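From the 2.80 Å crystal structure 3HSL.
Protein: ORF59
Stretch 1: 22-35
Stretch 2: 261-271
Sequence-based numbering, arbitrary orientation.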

# COMPACT_ATOMS: atom_id res chain seq x y z
N SER A 22 -1.30 -20.21 0.10
CA SER A 22 -0.31 -19.93 -0.94
C SER A 22 -0.79 -20.50 -2.25
O SER A 22 -0.71 -19.82 -3.27
CB SER A 22 1.04 -20.56 -0.63
OG SER A 22 1.49 -20.07 0.59
N LYS A 23 -1.26 -21.73 -2.21
CA LYS A 23 -1.73 -22.40 -3.41
C LYS A 23 -2.93 -21.66 -3.99
O LYS A 23 -3.23 -21.80 -5.17
CB LYS A 23 -2.08 -23.86 -3.11
N ILE A 24 -3.60 -20.88 -3.16
CA ILE A 24 -4.79 -20.13 -3.55
C ILE A 24 -4.54 -18.63 -3.77
O ILE A 24 -5.41 -17.92 -4.26
CB ILE A 24 -5.88 -20.29 -2.48
CG1 ILE A 24 -6.27 -21.75 -2.34
CG2 ILE A 24 -7.13 -19.47 -2.80
CD1 ILE A 24 -7.23 -21.99 -1.20
N ARG A 25 -3.34 -18.18 -3.39
CA ARG A 25 -2.92 -16.77 -3.48
C ARG A 25 -3.40 -16.00 -4.74
O ARG A 25 -3.86 -14.86 -4.66
CB ARG A 25 -1.40 -16.68 -3.34
CG ARG A 25 -0.92 -15.27 -3.15
CD ARG A 25 0.58 -15.12 -2.95
NE ARG A 25 0.87 -13.71 -2.73
CZ ARG A 25 1.01 -12.80 -3.70
NH1 ARG A 25 0.88 -13.15 -4.99
NH2 ARG A 25 1.27 -11.53 -3.39
N ARG A 26 -3.29 -16.66 -5.90
CA ARG A 26 -3.67 -16.12 -7.20
C ARG A 26 -5.11 -15.61 -7.18
O ARG A 26 -5.43 -14.61 -7.81
CB ARG A 26 -3.50 -17.26 -8.21
CG ARG A 26 -3.21 -16.92 -9.65
CD ARG A 26 -2.63 -18.25 -10.27
NE ARG A 26 -1.71 -18.05 -11.39
CZ ARG A 26 -0.40 -17.86 -11.22
NH1 ARG A 26 0.10 -17.85 -9.99
NH2 ARG A 26 0.40 -17.69 -12.26
N VAL A 27 -5.99 -16.30 -6.47
CA VAL A 27 -7.38 -15.86 -6.40
C VAL A 27 -7.45 -14.57 -5.59
O VAL A 27 -8.18 -13.63 -5.95
CB VAL A 27 -8.30 -16.91 -5.75
CG1 VAL A 27 -9.74 -16.43 -5.79
CG2 VAL A 27 -8.20 -18.24 -6.47
N ASN A 28 -6.70 -14.51 -4.49
CA ASN A 28 -6.69 -13.35 -3.64
C ASN A 28 -6.11 -12.11 -4.32
O ASN A 28 -6.61 -11.01 -4.11
CB ASN A 28 -5.90 -13.64 -2.37
CG ASN A 28 -6.00 -12.52 -1.38
OD1 ASN A 28 -7.10 -12.12 -0.96
ND2 ASN A 28 -4.85 -11.99 -0.97
N GLU A 29 -5.06 -12.27 -5.12
CA GLU A 29 -4.45 -11.13 -5.83
C GLU A 29 -5.38 -10.52 -6.89
O GLU A 29 -5.27 -9.34 -7.23
CB GLU A 29 -3.13 -11.53 -6.49
CG GLU A 29 -2.06 -11.89 -5.48
CD GLU A 29 -1.71 -10.70 -4.57
OE1 GLU A 29 -1.27 -9.66 -5.13
OE2 GLU A 29 -1.86 -10.83 -3.31
N HIS A 30 -6.29 -11.33 -7.41
CA HIS A 30 -7.19 -10.86 -8.42
C HIS A 30 -8.32 -10.02 -7.83
O HIS A 30 -8.81 -9.10 -8.49
CB HIS A 30 -7.71 -12.05 -9.20
CG HIS A 30 -8.59 -11.69 -10.35
ND1 HIS A 30 -8.11 -11.18 -11.53
CD2 HIS A 30 -9.94 -11.77 -10.49
CE1 HIS A 30 -9.11 -10.96 -12.35
NE2 HIS A 30 -10.23 -11.31 -11.75
N ILE A 31 -8.74 -10.31 -6.60
CA ILE A 31 -9.85 -9.58 -6.00
C ILE A 31 -9.43 -8.58 -4.95
O ILE A 31 -10.27 -7.92 -4.36
CB ILE A 31 -10.87 -10.54 -5.32
CG1 ILE A 31 -10.28 -11.19 -4.06
CG2 ILE A 31 -11.40 -11.59 -6.33
CD1 ILE A 31 -11.29 -12.02 -3.21
N LYS A 32 -8.12 -8.46 -4.72
CA LYS A 32 -7.59 -7.59 -3.66
C LYS A 32 -8.04 -6.14 -3.55
O LYS A 32 -8.24 -5.67 -2.43
CB LYS A 32 -6.06 -7.70 -3.54
CG LYS A 32 -5.29 -7.11 -4.66
CD LYS A 32 -3.81 -7.30 -4.46
CE LYS A 32 -3.05 -6.66 -5.60
NZ LYS A 32 -1.60 -6.93 -5.46
N SER A 33 -8.19 -5.44 -4.66
CA SER A 33 -8.60 -4.03 -4.55
C SER A 33 -10.06 -3.97 -4.12
O SER A 33 -10.45 -3.10 -3.33
CB SER A 33 -8.37 -3.25 -5.84
OG SER A 33 -9.26 -3.71 -6.84
N ALA A 34 -10.87 -4.90 -4.62
CA ALA A 34 -12.27 -4.99 -4.25
C ALA A 34 -12.46 -5.37 -2.78
O ALA A 34 -13.41 -4.94 -2.15
CB ALA A 34 -13.00 -5.98 -5.12
N THR A 35 -11.56 -6.17 -2.23
CA THR A 35 -11.68 -6.59 -0.85
C THR A 35 -10.86 -5.79 0.17
O THR A 35 -10.99 -6.02 1.39
CB THR A 35 -11.33 -8.08 -0.70
OG1 THR A 35 -10.01 -8.28 -1.21
CG2 THR A 35 -12.31 -8.98 -1.46
N LEU A 261 -18.50 -9.72 -13.23
CA LEU A 261 -17.97 -10.54 -14.33
C LEU A 261 -16.46 -10.50 -14.47
O LEU A 261 -15.86 -11.44 -14.99
CB LEU A 261 -18.59 -10.12 -15.65
CG LEU A 261 -20.08 -10.33 -15.89
CD1 LEU A 261 -20.42 -9.68 -17.22
CD2 LEU A 261 -20.52 -11.81 -15.85
N ARG A 262 -15.84 -9.42 -14.02
CA ARG A 262 -14.41 -9.27 -14.12
C ARG A 262 -13.71 -9.95 -12.95
O ARG A 262 -12.64 -10.53 -13.12
CB ARG A 262 -14.10 -7.79 -14.33
CG ARG A 262 -12.64 -7.41 -14.53
CD ARG A 262 -12.57 -6.29 -15.64
NE ARG A 262 -13.26 -5.03 -15.36
CZ ARG A 262 -12.65 -3.86 -15.11
NH1 ARG A 262 -11.32 -3.76 -15.11
NH2 ARG A 262 -13.39 -2.79 -14.86
N LEU A 263 -14.32 -9.88 -11.76
CA LEU A 263 -13.80 -10.48 -10.53
C LEU A 263 -13.89 -12.01 -10.51
O LEU A 263 -13.03 -12.68 -9.95
CB LEU A 263 -14.52 -9.89 -9.29
CG LEU A 263 -14.17 -8.43 -8.89
CD1 LEU A 263 -15.23 -7.72 -8.00
CD2 LEU A 263 -12.76 -8.30 -8.29
N CYS A 264 -14.94 -12.55 -11.12
CA CYS A 264 -15.13 -14.00 -11.16
C CYS A 264 -14.44 -14.70 -12.34
O CYS A 264 -14.59 -15.91 -12.53
CB CYS A 264 -16.61 -14.32 -11.12
SG CYS A 264 -17.35 -13.64 -9.67
N LYS A 265 -13.70 -13.93 -13.13
CA LYS A 265 -12.95 -14.44 -14.26
C LYS A 265 -11.50 -14.45 -13.75
O LYS A 265 -10.77 -13.46 -13.92
CB LYS A 265 -13.10 -13.52 -15.47
CG LYS A 265 -12.39 -13.94 -16.79
CD LYS A 265 -13.01 -15.22 -17.39
CE LYS A 265 -12.45 -15.60 -18.77
NZ LYS A 265 -11.01 -15.95 -18.72
N VAL A 266 -11.10 -15.56 -13.13
CA VAL A 266 -9.75 -15.71 -12.60
C VAL A 266 -9.02 -16.75 -13.46
O VAL A 266 -9.28 -17.95 -13.33
CB VAL A 266 -9.77 -16.20 -11.13
CG1 VAL A 266 -8.34 -16.25 -10.57
CG2 VAL A 266 -10.64 -15.30 -10.29
N PRO A 267 -8.10 -16.29 -14.33
CA PRO A 267 -7.33 -17.15 -15.25
C PRO A 267 -6.65 -18.35 -14.59
O PRO A 267 -5.80 -18.19 -13.72
CB PRO A 267 -6.29 -16.18 -15.83
CG PRO A 267 -7.02 -14.86 -15.83
CD PRO A 267 -7.75 -14.87 -14.50
N GLY A 268 -7.05 -19.53 -15.03
CA GLY A 268 -6.53 -20.80 -14.52
C GLY A 268 -7.31 -21.24 -13.30
O GLY A 268 -6.91 -22.20 -12.63
N TRP A 269 -8.41 -20.55 -13.00
CA TRP A 269 -9.23 -20.85 -11.83
C TRP A 269 -10.75 -20.79 -11.99
O TRP A 269 -11.42 -21.82 -11.93
CB TRP A 269 -8.82 -19.93 -10.68
CG TRP A 269 -7.49 -20.26 -10.12
CD1 TRP A 269 -6.27 -19.94 -10.65
CD2 TRP A 269 -7.22 -20.99 -8.92
NE1 TRP A 269 -5.27 -20.42 -9.86
CE2 TRP A 269 -5.82 -21.07 -8.79
CE3 TRP A 269 -8.03 -21.57 -7.95
CZ2 TRP A 269 -5.22 -21.71 -7.72
CZ3 TRP A 269 -7.45 -22.21 -6.90
CH2 TRP A 269 -6.04 -22.28 -6.78
N PHE A 270 -11.28 -19.59 -12.19
CA PHE A 270 -12.72 -19.42 -12.33
C PHE A 270 -13.12 -18.72 -13.60
O PHE A 270 -12.32 -17.99 -14.18
CB PHE A 270 -13.30 -18.62 -11.14
CG PHE A 270 -13.09 -19.26 -9.81
CD1 PHE A 270 -13.86 -20.34 -9.42
CD2 PHE A 270 -12.12 -18.77 -8.94
CE1 PHE A 270 -13.67 -20.94 -8.19
CE2 PHE A 270 -11.92 -19.37 -7.69
CZ PHE A 270 -12.70 -20.45 -7.32
N THR A 271 -14.36 -18.96 -13.99
CA THR A 271 -15.00 -18.37 -15.17
C THR A 271 -16.44 -18.06 -14.72
O THR A 271 -17.06 -18.88 -14.03
CB THR A 271 -14.95 -19.31 -16.40
OG1 THR A 271 -15.39 -18.60 -17.56
CG2 THR A 271 -15.79 -20.57 -16.20

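One side of residues 22–35, part of a helix that begins earlier in the chain, packs against the segment 261–271, which leaves the end of a helix, passes through a turn and enters a strand. The contact buries 567 Å², summed over both sides, and is mostly apolar, with one hydrogen bond between the stretches.

That bond is made by His30. Its CA-to-CB bond points toward the second stretch, and a t rotamer (chi1 -176°) extends the imidazole to the helix end, where carbonyl groups are left without helical partners within the stretch. His30 NE2 donates to Arg262 O at 2.9 Å, with an N-H...O angle of 159°, so NE2 carries a proton. The chi2 of 76° sets the ring so that the carbonyl oxygens of Arg262 and Leu263 both lie at its edge, near its plane; His30 CD2 is 3.3 Å from Leu263 O. Lys265 O also comes within 3.1 Å of His30 NE2, but the angle is too poor for a hydrogen bond. Val266 CA lies over one face of the imidazole.

Trp269 forms the second focus. Its m rotamer (chi1 -71°, chi2 78°) places the indole against the helix, with CE3 near Val27 and CZ2 near the backbone of Lys23. Val27, itself t, places CG2 over the face of the six-membered ring of Trp269, 4.0 Å from its centroid and 25° off the normal, a CH-pi contact; the same Val27 CG2 lies 4.1 Å from Phe270 CE2, at the edge of the phenylalanine ring. One methyl thus touches both aromatic rings. At the indole edge, Trp269 CZ2 approaches Lys23 O to 3.2 Å. The extended Arg26 side chain, with chi1 to chi3 all t, runs past the indole, Arg26 CD lying 3.4 Å from Trp269 NE1. The Lys23 side chain is not modelled beyond CB.

Farther along the helix, Leu263 adopts m,t, which brings its end nearer the helix than its sideways CA-to-CB bond would suggest. Leu263 CD2 fits against Ile31 CG2 at 4.1 Å and Ala34 CB at 3.9 Å. Ile31 has chi1 p, and while the end of its side chain leads away, CG2 remains available to the leucine.

The turn bearing Val266 and Trp269 is held by its own backbone: Phe270 N donates to Val266 O (2.8 Å) and Val266 N to Phe270 O (2.9 Å), with Trp269 N also reaching Val266 O (2.8 Å). Within this turn, Gly268 has a positive phi of 86°, a conformation that favours glycine.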